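Uncharacterized protein (Mycolicibacterium smegmatis MC2 155, PDB 6T84) is required for MmpL3-dependent transport of trehalose monomycolate to the mycobacterial cell wall, this chain being most of the cytoplasmic part of its MmpL3-binding N-terminal domain. Local coordinates at residues Lys37-Thr43 against Arg97-Ile101; Val84-Leu90 against Arg110-Asn116; Ala106-Arg110 against Phe131-Asp137; Ala119-Ala123 against Leu175-Pro180; Arg127-Phe131 against Gln171-Leu176. The contacts are given in a common frame with arbitrary orientation. Where two conformers were deposited one is given. Residues are numbered along the deposited sequence.

Interaction 1: Lys37-Thr43 against Arg97-Ile101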
# COMPACT_ATOMS: atom_id res chain seq x y z
N LYS A 37 9.90 -2.14 4.04
CA LYS A 37 11.00 -1.20 4.18
C LYS A 37 10.79 0.12 3.46
O LYS A 37 11.56 1.06 3.71
CB LYS A 37 12.31 -1.82 3.65
CG LYS A 37 12.63 -3.21 4.21
CD LYS A 37 13.25 -3.08 5.56
CE LYS A 37 13.93 -4.36 5.98
NZ LYS A 37 14.51 -4.16 7.34
N ARG A 38 9.83 0.20 2.53
CA ARG A 38 9.73 1.38 1.67
C ARG A 38 8.40 2.11 1.91
O ARG A 38 7.75 1.90 2.94
CB ARG A 38 9.90 0.96 0.20
CG ARG A 38 11.25 0.36 -0.09
CD ARG A 38 11.51 0.38 -1.59
NE ARG A 38 12.71 -0.29 -1.99
CZ ARG A 38 13.75 0.33 -2.53
NH1 ARG A 38 13.74 1.64 -2.73
NH2 ARG A 38 14.79 -0.37 -2.90
N GLY A 39 8.00 2.99 0.98
CA GLY A 39 6.78 3.76 1.18
C GLY A 39 6.84 4.51 2.49
O GLY A 39 7.89 5.08 2.85
N VAL A 40 5.75 4.45 3.26
CA VAL A 40 5.76 5.10 4.57
C VAL A 40 6.66 4.43 5.59
O VAL A 40 6.95 5.04 6.63
CB VAL A 40 4.37 5.28 5.21
CG1 VAL A 40 3.52 6.12 4.36
CG2 VAL A 40 3.70 3.96 5.44
N MET A 41 7.13 3.22 5.32
CA MET A 41 7.96 2.52 6.30
C MET A 41 9.36 3.10 6.41
O MET A 41 10.00 2.93 7.45
CB MET A 41 8.07 1.03 5.99
CG MET A 41 6.80 0.31 5.74
SD MET A 41 5.59 0.48 7.08
CE MET A 41 4.18 -0.30 6.32
N SER A 42 9.84 3.82 5.39
CA SER A 42 11.20 4.33 5.48
C SER A 42 11.30 5.59 6.35
O SER A 42 12.37 5.86 6.91
CB SER A 42 11.80 4.56 4.10
OG SER A 42 11.02 5.46 3.34
N THR A 43 10.21 6.36 6.47
CA THR A 43 10.21 7.59 7.25
C THR A 43 9.69 7.40 8.68
O THR A 43 9.31 8.38 9.34
CB THR A 43 9.45 8.70 6.53
OG1 THR A 43 8.09 8.30 6.30
CG2 THR A 43 10.11 9.02 5.19
N ARG A 97 12.66 8.94 -0.41
CA ARG A 97 14.00 9.40 -0.02
C ARG A 97 15.10 8.45 -0.47
O ARG A 97 16.27 8.87 -0.51
CB ARG A 97 14.07 9.62 1.49
CG ARG A 97 13.08 10.66 1.98
CD ARG A 97 13.34 11.13 3.41
NE ARG A 97 12.39 12.16 3.81
CZ ARG A 97 12.58 13.47 3.66
NH1 ARG A 97 13.70 13.93 3.12
NH2 ARG A 97 11.65 14.34 4.06
N GLU A 98 14.79 7.19 -0.78
CA GLU A 98 15.81 6.20 -1.13
C GLU A 98 16.59 6.62 -2.37
O GLU A 98 16.08 7.33 -3.24
CB GLU A 98 15.20 4.82 -1.37
CG GLU A 98 14.62 4.17 -0.11
CD GLU A 98 13.22 4.66 0.25
OE1 GLU A 98 12.78 5.71 -0.27
OE2 GLU A 98 12.55 3.99 1.06
N ASN A 99 17.83 6.16 -2.45
CA ASN A 99 18.77 6.55 -3.49
C ASN A 99 18.80 5.59 -4.68
O ASN A 99 19.63 5.76 -5.58
CB ASN A 99 20.19 6.74 -2.91
CG ASN A 99 20.25 7.86 -1.88
OD1 ASN A 99 19.66 8.93 -2.08
ND2 ASN A 99 20.94 7.62 -0.76
N ASP A 100 17.91 4.60 -4.72
CA ASP A 100 17.84 3.65 -5.82
C ASP A 100 16.53 3.78 -6.59
O ASP A 100 16.15 2.88 -7.33
CB ASP A 100 18.03 2.21 -5.34
CG ASP A 100 16.95 1.77 -4.37
OD1 ASP A 100 16.23 2.66 -3.87
OD2 ASP A 100 16.86 0.54 -4.12
N ILE A 101 15.82 4.88 -6.40
CA ILE A 101 14.48 5.02 -6.97
C ILE A 101 14.35 6.43 -7.54
O ILE A 101 14.83 7.40 -6.95
CB ILE A 101 13.40 4.70 -5.91
CG1 ILE A 101 12.01 4.68 -6.58
CG2 ILE A 101 13.45 5.67 -4.72
CD1 ILE A 101 10.90 4.07 -5.72
O HOH W 1 9.89 5.86 0.40
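Two loops with almost no regular structure can still be held together by one well-aimed side chain, and Arg-38 supplies it here, joining 37-43, between strands 28-29 and 49-50, to 97-101, between strands 86-90 and 102-107. With chi1 in m, the side chain is extended through chi2 and chi3, both t; its CA-to-CB bond points sideways, yet the guanidinium reaches Asp-100. That aspartate takes chi1 p, which presents both carboxylate oxygens: Arg-38 NH1 donates to Asp-100 OD1 at 2.9 Å and Arg-38 NH2 to Asp-100 OD2 at 2.6 Å, both nearly linear, making a bidentate salt bridge. In Glu-98, chi1 m puts CG 3.7 Å from Arg-38 NH1, and chi2 p then brings the carboxylate close to Ser-42, whose p hydroxyl places OG 3.1 Å from Glu-98 OE2. A water joins the same two residues, donating to Glu-98 OE1 at 3.0 Å and lying 3.2 Å from Ser-42 OG. Glu-145, just after strand 141-144, accepts hydrogen bonds from the backbone N atoms of Lys-37 and Arg-38. With 283 Å² buried, this surface contact depends chiefly on charge pairing and solvent-assisted polar links, with little apolar packing.

Interaction 2: Val84-Leu90 against Arg110-Asn116; sequences VVVDLRL and RMVYSTN
Strands 86-90 and 110-114 run antiparallel, axes 4.5 Å apart at closest approach and directions 158° apart. Val-84 CG1 lies 3.9 Å from Asn-116 CB. Val-85 N donates to Thr-115 OG1 (2.9 Å), and Val-85 O accepts from Thr-115 N (3.1 Å) and Ser-114 OG (2.8 Å). Ser-114 OG accepts from Asn-116 N at 3.1 Å, an ST turn leading into helix 117-123, N-capped by Asn-116 OD1 at Ala-119 N. Val-86 opposes Ser-114 in a non-hydrogen-bonded pair, CA atoms 4.5 Å apart. These are neighbouring strands of a large antiparallel sheet, flanked by 141-144 and 102-107; Val-86, Leu-88, Val-112 and Ser-114 share one face, Asp-87, Arg-89, Met-111 and Tyr-113 the other. Asp-87 and Tyr-113 are hydrogen-bonded (N to O 2.9, O to N 2.8 Å). Leu-88 (t, p) and Val-112 are non-hydrogen-bonded, CD1 to CG2 3.6 Å. Arg-89 and Met-111 are hydrogen-bonded (N to O 3.0, O to N 2.8 Å); Arg-89 (p, t, p) salt-bridges Asp-87 through hydrogen bonds NE-OD1 and NH2-OD2, both 2.8 Å, while NH1 reaches Lys-94 O. Leu-90 and Arg-110 are non-hydrogen-bonded, CA atoms 4.2 Å apart, Leu-90 CD2 over the guanidinium, whose NH1 bonds to Ala-132 O.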
# COMPACT_ATOMS: atom_id res chain seq x y z
N VAL A 84 11.56 -5.23 -8.87
CA VAL A 84 11.26 -3.83 -9.22
C VAL A 84 10.33 -3.24 -8.17
O VAL A 84 9.41 -3.92 -7.69
CB VAL A 84 10.61 -3.77 -10.62
CG1 VAL A 84 10.22 -2.33 -11.05
CG2 VAL A 84 11.56 -4.37 -11.67
N VAL A 85 10.55 -1.96 -7.82
CA VAL A 85 9.65 -1.20 -6.94
C VAL A 85 9.00 -0.11 -7.76
O VAL A 85 9.71 0.64 -8.43
CB VAL A 85 10.40 -0.59 -5.74
CG1 VAL A 85 9.49 0.38 -4.93
CG2 VAL A 85 10.89 -1.69 -4.85
N VAL A 86 7.70 -0.04 -7.72
CA VAL A 86 6.94 1.12 -8.23
C VAL A 86 6.28 1.79 -7.04
O VAL A 86 5.69 1.11 -6.18
CB VAL A 86 5.90 0.67 -9.27
CG1 VAL A 86 5.04 1.89 -9.78
CG2 VAL A 86 6.58 -0.03 -10.48
N ASP A 87 6.34 3.13 -7.01
CA ASP A 87 5.74 3.94 -5.95
C ASP A 87 4.93 5.02 -6.66
O ASP A 87 5.48 5.78 -7.47
CB ASP A 87 6.87 4.55 -5.10
CG ASP A 87 6.39 5.39 -3.94
OD1 ASP A 87 5.64 6.35 -4.21
OD2 ASP A 87 6.80 5.13 -2.78
N LEU A 88 3.65 5.04 -6.39
CA LEU A 88 2.68 5.99 -7.00
C LEU A 88 2.12 6.81 -5.84
O LEU A 88 1.42 6.27 -4.98
CB LEU A 88 1.58 5.14 -7.65
CG LEU A 88 0.38 5.85 -8.28
CD1 LEU A 88 0.87 6.68 -9.48
CD2 LEU A 88 -0.72 4.84 -8.72
N ARG A 89 2.40 8.13 -5.81
CA ARG A 89 2.02 8.93 -4.65
C ARG A 89 1.50 10.29 -5.10
O ARG A 89 1.81 10.75 -6.21
CB ARG A 89 3.17 9.09 -3.65
CG ARG A 89 4.38 9.72 -4.23
CD ARG A 89 5.50 9.92 -3.20
NE ARG A 89 5.93 8.62 -2.63
CZ ARG A 89 6.48 8.49 -1.43
NH1 ARG A 89 6.76 9.57 -0.70
NH2 ARG A 89 6.81 7.27 -0.94
N LEU A 90 0.70 10.91 -4.25
CA LEU A 90 0.15 12.23 -4.62
C LEU A 90 1.30 13.20 -4.90
O LEU A 90 2.33 13.19 -4.22
CB LEU A 90 -0.69 12.77 -3.46
CG LEU A 90 -1.91 11.96 -3.11
CD1 LEU A 90 -2.68 12.58 -1.94
CD2 LEU A 90 -2.82 11.79 -4.33
N ARG A 110 -0.97 12.38 -9.32
CA ARG A 110 0.09 11.53 -8.75
C ARG A 110 1.40 11.65 -9.53
O ARG A 110 1.47 12.13 -10.67
CB ARG A 110 -0.39 10.06 -8.73
CG ARG A 110 -1.44 9.80 -7.64
CD ARG A 110 -2.27 8.58 -7.85
NE ARG A 110 -2.97 8.28 -6.63
CZ ARG A 110 -4.25 8.43 -6.39
NH1 ARG A 110 -5.08 8.84 -7.36
NH2 ARG A 110 -4.69 8.15 -5.20
N MET A 111 2.47 11.13 -8.89
CA MET A 111 3.77 10.94 -9.50
C MET A 111 4.15 9.48 -9.35
O MET A 111 3.82 8.84 -8.35
CB MET A 111 4.82 11.81 -8.78
CG MET A 111 4.51 13.30 -8.81
SD MET A 111 5.05 13.90 -10.40
CE MET A 111 4.50 15.64 -10.33
N VAL A 112 4.82 8.94 -10.37
CA VAL A 112 5.30 7.57 -10.39
C VAL A 112 6.81 7.57 -10.24
O VAL A 112 7.50 8.27 -11.00
CB VAL A 112 4.93 6.86 -11.71
CG1 VAL A 112 5.34 5.39 -11.64
CG2 VAL A 112 3.43 7.02 -12.00
N TYR A 113 7.32 6.77 -9.29
CA TYR A 113 8.74 6.59 -9.07
C TYR A 113 9.04 5.10 -9.22
O TYR A 113 8.20 4.24 -8.90
CB TYR A 113 9.15 7.05 -7.63
CG TYR A 113 8.78 8.49 -7.38
CD1 TYR A 113 7.50 8.81 -6.91
CD2 TYR A 113 9.67 9.50 -7.58
CE1 TYR A 113 7.14 10.12 -6.61
CE2 TYR A 113 9.27 10.85 -7.33
CZ TYR A 113 8.02 11.12 -6.86
OH TYR A 113 7.59 12.41 -6.65
N SER A 114 10.25 4.76 -9.66
CA SER A 114 10.57 3.34 -9.71
C SER A 114 12.07 3.12 -9.63
O SER A 114 12.88 3.99 -9.98
CB SER A 114 10.07 2.73 -11.01
OG SER A 114 10.27 1.31 -11.04
N THR A 115 12.42 1.91 -9.19
CA THR A 115 13.80 1.44 -9.22
C THR A 115 14.21 0.98 -10.62
O THR A 115 15.40 0.74 -10.84
CB THR A 115 13.97 0.26 -8.24
OG1 THR A 115 13.07 -0.79 -8.62
CG2 THR A 115 13.72 0.68 -6.83
N ASN A 116 13.27 0.84 -11.57
CA ASN A 116 13.63 0.37 -12.92
C ASN A 116 12.69 1.12 -13.86
O ASN A 116 11.53 0.73 -14.00
CB ASN A 116 13.44 -1.16 -13.00
CG ASN A 116 13.79 -1.77 -14.40
OD1 ASN A 116 13.61 -1.15 -15.46
ND2 ASN A 116 14.29 -3.02 -14.38
O HOH W 2 -1.12 7.42 -4.68
O HOH W 3 5.38 13.04 -5.02

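Interaction 3: Ala106-Arg110 against Phe131-Asp137; sequences AIGPR and FAHTAPD
A beta hairpin set against the end of a helix illustrates how one arginine can serve several backbone carbonyls. The hairpin joins strand 102-107 to strand 110-114 through a type II' turn from Ile-107 to Arg-110, with Ile-107 N to Arg-110 O at 2.8 Å and Arg-110 N to Ile-107 O at 2.9 Å. Gly-108, at phi 60° and psi -127°, occupies the first corner and Pro-109 the second. Residues 131-134 are helical; Ala-135 is the first to leave helical geometry. The closest CA pairs are Gly-108 with His-133 (5.6 Å) and Ile-107 with Ala-132 (6.3 Å). Apolar packing brings Ile-107 CG2, with chi1 m, to 3.5 Å from Ala-132 CB. Van der Waals contacts with polar groups follow: Pro-109 CG lies 3.4 Å from Ala-132 O, and Gly-108 CA 3.4 Å from His-133 NE2; a side chain there would clash with that ring, whose ND1 bonds to Val-129 O. The hydrogen bonds belong to Arg-110 (m, t, t): NH1 donates to Ala-132 O at 2.8 Å and Ala-135 O at 3.0 Å, and NH2 to Pro-136 O at 2.8 Å, with Ala-135 CB over one guanidinium face. NH2 also reaches Ala-139 O. The buried cation is thus met by carbonyls of the last turn of helix 126-134 and the residues just after it, consistent with a favourable helix-dipole interaction.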
# COMPACT_ATOMS: atom_id res chain seq x y z
N ALA A 106 4.70 12.21 -14.12
CA ALA A 106 3.44 12.56 -13.48
C ALA A 106 2.29 11.86 -14.19
O ALA A 106 2.28 11.70 -15.43
CB ALA A 106 3.18 14.05 -13.60
N ILE A 107 1.26 11.51 -13.41
CA ILE A 107 -0.03 11.09 -13.96
C ILE A 107 -1.11 11.75 -13.12
O ILE A 107 -1.40 11.30 -12.00
CB ILE A 107 -0.25 9.57 -13.99
CG1 ILE A 107 0.93 8.81 -14.58
CG2 ILE A 107 -1.57 9.25 -14.74
CD1 ILE A 107 0.77 7.25 -14.46
N GLY A 108 -1.75 12.76 -13.66
CA GLY A 108 -2.85 13.34 -12.94
C GLY A 108 -2.43 13.90 -11.60
O GLY A 108 -1.49 14.70 -11.48
N PRO A 109 -3.12 13.47 -10.54
CA PRO A 109 -2.84 13.97 -9.21
C PRO A 109 -1.62 13.33 -8.60
O PRO A 109 -1.30 13.62 -7.44
CB PRO A 109 -4.11 13.55 -8.44
CG PRO A 109 -4.50 12.26 -9.09
CD PRO A 109 -4.24 12.49 -10.56
N ARG A 110 -0.97 12.38 -9.32
CA ARG A 110 0.09 11.53 -8.75
C ARG A 110 1.40 11.65 -9.53
O ARG A 110 1.47 12.13 -10.67
CB ARG A 110 -0.39 10.06 -8.73
CG ARG A 110 -1.44 9.80 -7.64
CD ARG A 110 -2.27 8.58 -7.85
NE ARG A 110 -2.97 8.28 -6.63
CZ ARG A 110 -4.25 8.43 -6.39
NH1 ARG A 110 -5.08 8.84 -7.36
NH2 ARG A 110 -4.69 8.15 -5.20
N PHE A 131 -6.28 4.42 -13.66
CA PHE A 131 -6.23 4.19 -12.22
C PHE A 131 -5.66 5.40 -11.45
O PHE A 131 -6.17 5.76 -10.38
CB PHE A 131 -5.40 2.93 -11.97
CG PHE A 131 -5.21 2.59 -10.51
CD1 PHE A 131 -6.26 2.10 -9.75
CD2 PHE A 131 -3.99 2.79 -9.92
CE1 PHE A 131 -6.09 1.82 -8.38
CE2 PHE A 131 -3.80 2.50 -8.55
CZ PHE A 131 -4.85 2.00 -7.80
N ALA A 132 -4.56 5.96 -11.92
CA ALA A 132 -3.96 7.09 -11.20
C ALA A 132 -4.92 8.28 -11.10
O ALA A 132 -4.84 9.06 -10.15
CB ALA A 132 -2.67 7.54 -11.87
N HIS A 133 -5.77 8.43 -12.11
CA HIS A 133 -6.80 9.48 -12.05
C HIS A 133 -8.03 9.07 -11.23
O HIS A 133 -8.70 9.95 -10.66
CB HIS A 133 -7.25 9.80 -13.49
CG HIS A 133 -6.29 10.68 -14.21
ND1 HIS A 133 -5.33 10.24 -15.09
CD2 HIS A 133 -6.22 12.02 -14.22
CE1 HIS A 133 -4.70 11.30 -15.60
NE2 HIS A 133 -5.24 12.38 -15.09
N THR A 134 -8.41 7.78 -11.20
CA THR A 134 -9.65 7.38 -10.54
C THR A 134 -9.49 6.96 -9.09
O THR A 134 -10.45 7.07 -8.32
CB THR A 134 -10.36 6.23 -11.29
OG1 THR A 134 -9.50 5.12 -11.38
CG2 THR A 134 -10.72 6.63 -12.72
N ALA A 135 -8.32 6.49 -8.68
CA ALA A 135 -8.15 6.05 -7.30
C ALA A 135 -8.41 7.22 -6.36
O ALA A 135 -7.97 8.34 -6.63
CB ALA A 135 -6.73 5.49 -7.13
N PRO A 136 -9.04 6.98 -5.21
CA PRO A 136 -9.35 8.08 -4.29
C PRO A 136 -8.10 8.79 -3.77
O PRO A 136 -7.04 8.18 -3.61
CB PRO A 136 -10.11 7.39 -3.13
CG PRO A 136 -9.66 5.96 -3.20
CD PRO A 136 -9.45 5.66 -4.71
N ASP A 137 -8.25 10.08 -3.48
CA ASP A 137 -7.11 10.81 -2.94
C ASP A 137 -6.68 10.26 -1.58
O ASP A 137 -5.56 10.51 -1.17
CB ASP A 137 -7.38 12.32 -2.84
CG ASP A 137 -7.73 12.95 -4.19
OD1 ASP A 137 -7.05 12.69 -5.23
OD2 ASP A 137 -8.70 13.72 -4.21

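Interaction 4: Ala119-Ala123 against Leu175-Pro180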
# COMPACT_ATOMS: atom_id res chain seq x y z
N ALA A 119 11.05 -0.92 -16.76
CA ALA A 119 9.99 -1.83 -16.34
C ALA A 119 8.74 -1.04 -15.93
O ALA A 119 7.61 -1.42 -16.28
CB ALA A 119 10.47 -2.70 -15.18
N ALA A 120 8.93 0.07 -15.19
CA ALA A 120 7.77 0.85 -14.76
C ALA A 120 7.03 1.46 -15.95
O ALA A 120 5.80 1.58 -15.94
CB ALA A 120 8.26 1.91 -13.80
N ARG A 121 7.78 1.88 -16.98
CA ARG A 121 7.14 2.35 -18.21
C ARG A 121 6.21 1.30 -18.78
O ARG A 121 5.10 1.63 -19.24
CB ARG A 121 8.23 2.66 -19.23
CG ARG A 121 8.66 4.04 -19.12
CD ARG A 121 9.36 4.55 -20.38
NE ARG A 121 10.03 5.80 -20.06
CZ ARG A 121 11.26 5.87 -19.57
NH1 ARG A 121 11.96 4.76 -19.39
NH2 ARG A 121 11.80 7.05 -19.28
N ARG A 122 6.65 0.04 -18.79
CA ARG A 122 5.81 -1.03 -19.33
C ARG A 122 4.54 -1.20 -18.51
O ARG A 122 3.46 -1.43 -19.07
CB ARG A 122 6.59 -2.34 -19.39
CG ARG A 122 7.66 -2.32 -20.48
CD ARG A 122 8.27 -3.71 -20.73
NE ARG A 122 8.65 -4.39 -19.49
CZ ARG A 122 9.87 -4.39 -18.97
NH1 ARG A 122 10.86 -3.73 -19.59
NH2 ARG A 122 10.11 -5.04 -17.83
N ALA A 123 4.64 -1.07 -17.18
CA ALA A 123 3.47 -1.16 -16.32
C ALA A 123 2.56 0.06 -16.44
O ALA A 123 1.39 -0.03 -16.08
CB ALA A 123 3.92 -1.33 -14.86
N LEU A 175 -2.35 -4.29 -11.53
CA LEU A 175 -1.63 -3.54 -12.54
C LEU A 175 -0.14 -3.83 -12.49
O LEU A 175 0.54 -3.73 -13.52
CB LEU A 175 -1.90 -2.04 -12.36
CG LEU A 175 -3.32 -1.55 -12.65
CD1 LEU A 175 -3.58 -0.19 -11.98
CD2 LEU A 175 -3.50 -1.41 -14.17
N LEU A 176 0.39 -4.21 -11.33
CA LEU A 176 1.81 -4.51 -11.16
C LEU A 176 2.13 -5.98 -11.40
O LEU A 176 3.30 -6.39 -11.25
CB LEU A 176 2.30 -4.12 -9.73
CG LEU A 176 2.20 -2.60 -9.43
CD1 LEU A 176 2.90 -2.44 -8.08
CD2 LEU A 176 2.87 -1.77 -10.55
N ARG A 177 1.14 -6.78 -11.81
CA ARG A 177 1.43 -8.19 -12.12
C ARG A 177 2.45 -8.34 -13.24
O ARG A 177 3.14 -9.38 -13.30
CB ARG A 177 0.15 -8.96 -12.48
CG ARG A 177 -0.70 -9.40 -11.30
CD ARG A 177 -2.04 -9.97 -11.78
NE ARG A 177 -1.88 -10.72 -13.02
CZ ARG A 177 -2.81 -10.79 -13.97
NH1 ARG A 177 -3.96 -10.14 -13.82
NH2 ARG A 177 -2.58 -11.49 -15.08
N VAL A 178 2.58 -7.32 -14.11
CA VAL A 178 3.53 -7.30 -15.23
C VAL A 178 4.98 -7.07 -14.82
O VAL A 178 5.88 -7.24 -15.64
CB VAL A 178 3.08 -6.30 -16.34
CG1 VAL A 178 1.66 -6.64 -16.78
CG2 VAL A 178 3.21 -4.89 -15.85
N LEU A 179 5.25 -6.73 -13.55
CA LEU A 179 6.63 -6.51 -13.14
C LEU A 179 7.41 -7.83 -13.22
O LEU A 179 6.85 -8.91 -12.94
CB LEU A 179 6.68 -5.97 -11.71
CG LEU A 179 6.11 -4.54 -11.56
CD1 LEU A 179 6.23 -4.10 -10.09
CD2 LEU A 179 6.77 -3.58 -12.64
N PRO A 180 8.69 -7.78 -13.58
CA PRO A 180 9.41 -9.02 -13.92
C PRO A 180 9.66 -9.86 -12.69
O PRO A 180 9.81 -9.34 -11.57
CB PRO A 180 10.73 -8.51 -14.54
CG PRO A 180 10.89 -7.10 -14.01
CD PRO A 180 9.52 -6.56 -13.74
O HOH W 4 7.07 -4.18 -16.23
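Small side chains on a helix allow another segment to approach closely, and the short helix 117-123 offers an instance of this rule. Ala-119 and Ala-123, one turn apart, both point toward the segment 175-180, which carries the chain out of the end of helix 159-175. The methyl of Ala-123 is the principal bump. It enters a shallow hollow walled by three branched side chains: Val-178 CG2 lies 3.8 Å from Ala-123 CB, Leu-179 CD2 lies 4.3 Å from it, and Leu-176 CD2 lies 4.5 Å from it, with the carbonyl O of Leu-175 at 4.4 Å from the same methyl. One turn earlier the fit is flatter: Ala-119 CB rests 4.2 Å from Pro-180 CD, and Ala-119 O is 4.3 Å from Leu-179 CD2, so that Leu-179 reaches both alanines with a single methyl. Arg-122 brings the edge of its guanidinium to the border of the contact, NH2 being 4.4 Å from Pro-180 CD. Val-84, in the loop leading to strand 86-90, touches Ala-119, Leu-179 and Pro-180. Between the two backbones, where the surfaces do not quite meet, a water donates to Ala-119 O at 2.8 Å and, weakly, to Val-178 O at 3.3 Å. No direct hydrogen bond crosses the 244 Å² interface, so its cohesion comes from van der Waals packing of small apolar groups, supplemented by that solvent bridge.

Interaction 5: Arg127-Phe131 against Gln171-Leu176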
# COMPACT_ATOMS: atom_id res chain seq x y z
N ARG A 127 -4.40 1.42 -18.55
CA ARG A 127 -5.10 1.06 -17.33
C ARG A 127 -4.46 1.73 -16.13
O ARG A 127 -5.17 2.16 -15.20
CB ARG A 127 -5.09 -0.45 -17.16
CG ARG A 127 -6.01 -1.19 -18.15
CD ARG A 127 -5.95 -2.72 -17.87
NE ARG A 127 -6.17 -3.04 -16.45
CZ ARG A 127 -5.79 -4.17 -15.86
NH1 ARG A 127 -5.15 -5.10 -16.56
NH2 ARG A 127 -6.03 -4.37 -14.57
N MET A 128 -3.13 1.86 -16.14
CA MET A 128 -2.47 2.58 -15.05
C MET A 128 -2.82 4.06 -15.08
O MET A 128 -2.99 4.69 -14.03
CB MET A 128 -0.96 2.39 -15.14
CG MET A 128 -0.22 3.05 -13.97
SD MET A 128 -0.47 2.28 -12.34
CE MET A 128 0.74 0.93 -12.50
N VAL A 129 -2.85 4.66 -16.27
CA VAL A 129 -3.22 6.08 -16.33
C VAL A 129 -4.62 6.29 -15.78
O VAL A 129 -4.85 7.20 -14.96
CB VAL A 129 -3.09 6.60 -17.78
CG1 VAL A 129 -3.68 8.03 -17.90
CG2 VAL A 129 -1.61 6.61 -18.18
N THR A 130 -5.58 5.47 -16.23
CA THR A 130 -6.93 5.64 -15.69
C THR A 130 -6.93 5.48 -14.18
O THR A 130 -7.53 6.29 -13.47
CB THR A 130 -7.89 4.67 -16.38
OG1 THR A 130 -7.86 4.92 -17.79
CG2 THR A 130 -9.34 4.79 -15.87
N PHE A 131 -6.28 4.42 -13.66
CA PHE A 131 -6.23 4.19 -12.22
C PHE A 131 -5.66 5.40 -11.45
O PHE A 131 -6.17 5.76 -10.38
CB PHE A 131 -5.40 2.93 -11.97
CG PHE A 131 -5.21 2.59 -10.51
CD1 PHE A 131 -6.26 2.10 -9.75
CD2 PHE A 131 -3.99 2.79 -9.92
CE1 PHE A 131 -6.09 1.82 -8.38
CE2 PHE A 131 -3.80 2.50 -8.55
CZ PHE A 131 -4.85 2.00 -7.80
N GLN A 171 -6.56 -3.44 -7.00
CA GLN A 171 -6.43 -2.93 -8.36
C GLN A 171 -4.98 -2.59 -8.68
O GLN A 171 -4.50 -2.86 -9.79
CB GLN A 171 -7.33 -1.69 -8.49
CG GLN A 171 -8.82 -2.03 -8.54
CD GLN A 171 -9.74 -0.82 -8.25
OE1 GLN A 171 -9.30 0.16 -7.63
NE2 GLN A 171 -11.01 -0.91 -8.62
N PHE A 172 -4.29 -1.92 -7.76
CA PHE A 172 -2.88 -1.59 -7.99
C PHE A 172 -2.04 -2.86 -8.12
O PHE A 172 -1.18 -2.95 -9.00
CB PHE A 172 -2.39 -0.67 -6.88
CG PHE A 172 -1.02 -0.09 -7.11
CD1 PHE A 172 -0.72 0.62 -8.27
CD2 PHE A 172 -0.04 -0.19 -6.13
CE1 PHE A 172 0.54 1.20 -8.44
CE2 PHE A 172 1.23 0.34 -6.30
CZ PHE A 172 1.52 1.05 -7.45
N ASN A 173 -2.28 -3.84 -7.26
CA ASN A 173 -1.56 -5.10 -7.37
C ASN A 173 -1.78 -5.75 -8.72
O ASN A 173 -0.83 -6.26 -9.34
CB ASN A 173 -2.06 -6.00 -6.23
CG ASN A 173 -1.32 -7.29 -6.18
OD1 ASN A 173 -0.10 -7.31 -5.98
ND2 ASN A 173 -2.03 -8.38 -6.41
N ASP A 174 -3.02 -5.74 -9.22
CA ASP A 174 -3.30 -6.31 -10.54
C ASP A 174 -2.47 -5.61 -11.62
O ASP A 174 -1.91 -6.26 -12.51
CB ASP A 174 -4.79 -6.20 -10.88
CG ASP A 174 -5.65 -7.25 -10.16
OD1 ASP A 174 -5.06 -8.19 -9.57
OD2 ASP A 174 -6.90 -7.14 -10.19
N LEU A 175 -2.35 -4.29 -11.53
CA LEU A 175 -1.63 -3.54 -12.54
C LEU A 175 -0.14 -3.83 -12.49
O LEU A 175 0.54 -3.73 -13.52
CB LEU A 175 -1.90 -2.04 -12.36
CG LEU A 175 -3.32 -1.55 -12.65
CD1 LEU A 175 -3.58 -0.19 -11.98
CD2 LEU A 175 -3.50 -1.41 -14.17
N LEU A 176 0.39 -4.21 -11.33
CA LEU A 176 1.81 -4.51 -11.16
C LEU A 176 2.13 -5.98 -11.40
O LEU A 176 3.30 -6.39 -11.25
CB LEU A 176 2.30 -4.12 -9.73
CG LEU A 176 2.20 -2.60 -9.43
CD1 LEU A 176 2.90 -2.44 -8.08
CD2 LEU A 176 2.87 -1.77 -10.55
O HOH W 5 -6.48 -2.96 -11.76
O HOH W 6 -2.73 -6.83 -15.41
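Leu-175, Phe-131 and Met-128 carry most of the 405 Å² buried between two helical segments that run nearly antiparallel, at 158°, the axes of these segments 10.7 Å apart at closest approach. Leu-175 gives up 103 Å²: its CD1 sits 3.5 Å from Phe-131 CG, and its CD2 lies 3.5 Å from Arg-127 CB and over one face of the Arg-127 guanidinium. Phe-131, with chi1 t, meets Phe-172 rim to rim, CE2 to CD1 3.6 Å, the planes 13° apart and the centroids separated by 5.9 Å, so neither ring covers the other. Met-128 bends through t, p, p to bring CE 4.0 Å from both Leu-175 CB and Leu-176 CD2, with SD at the edge of the Phe-172 ring, a Met-aromatic contact. Waters link Arg-127 NH2 to Gln-171 O and, weakly on the arginine side, Arg-127 NH1 to Asp-174 O. Phe-131 and Phe-172 both also touch Leu-88 and Met-142, making this an alpha+beta layer in which antiparallel helices pack on one face of an antiparallel sheet, within a fold described as atypical.

The five contacts surround two neighbouring strands near one edge of the sheet. Interaction 2 is the hub, touching all the others. Interaction 1 lies 11 Å from it, centre to centre, and meets it where Ile-101 CG1 comes 3.4 Å from Ser-114 C. Interaction 3 shares Arg-110 with it and Phe-131 with interaction 5, so strand 110-114 serves interactions 2 and 3 and helix 126-134 serves interactions 3 and 5. Interactions 4 and 5, centres 9 Å apart, share Leu-175 and Leu-176. Leu-88 CD2 of interaction 2 lies 3.9 Å from both Phe-131 CE2 and Phe-172 CE1 of interaction 5. Interaction 1 stays apart from interactions 3, 4 and 5, with nearest atoms about 9 to 12 Å away.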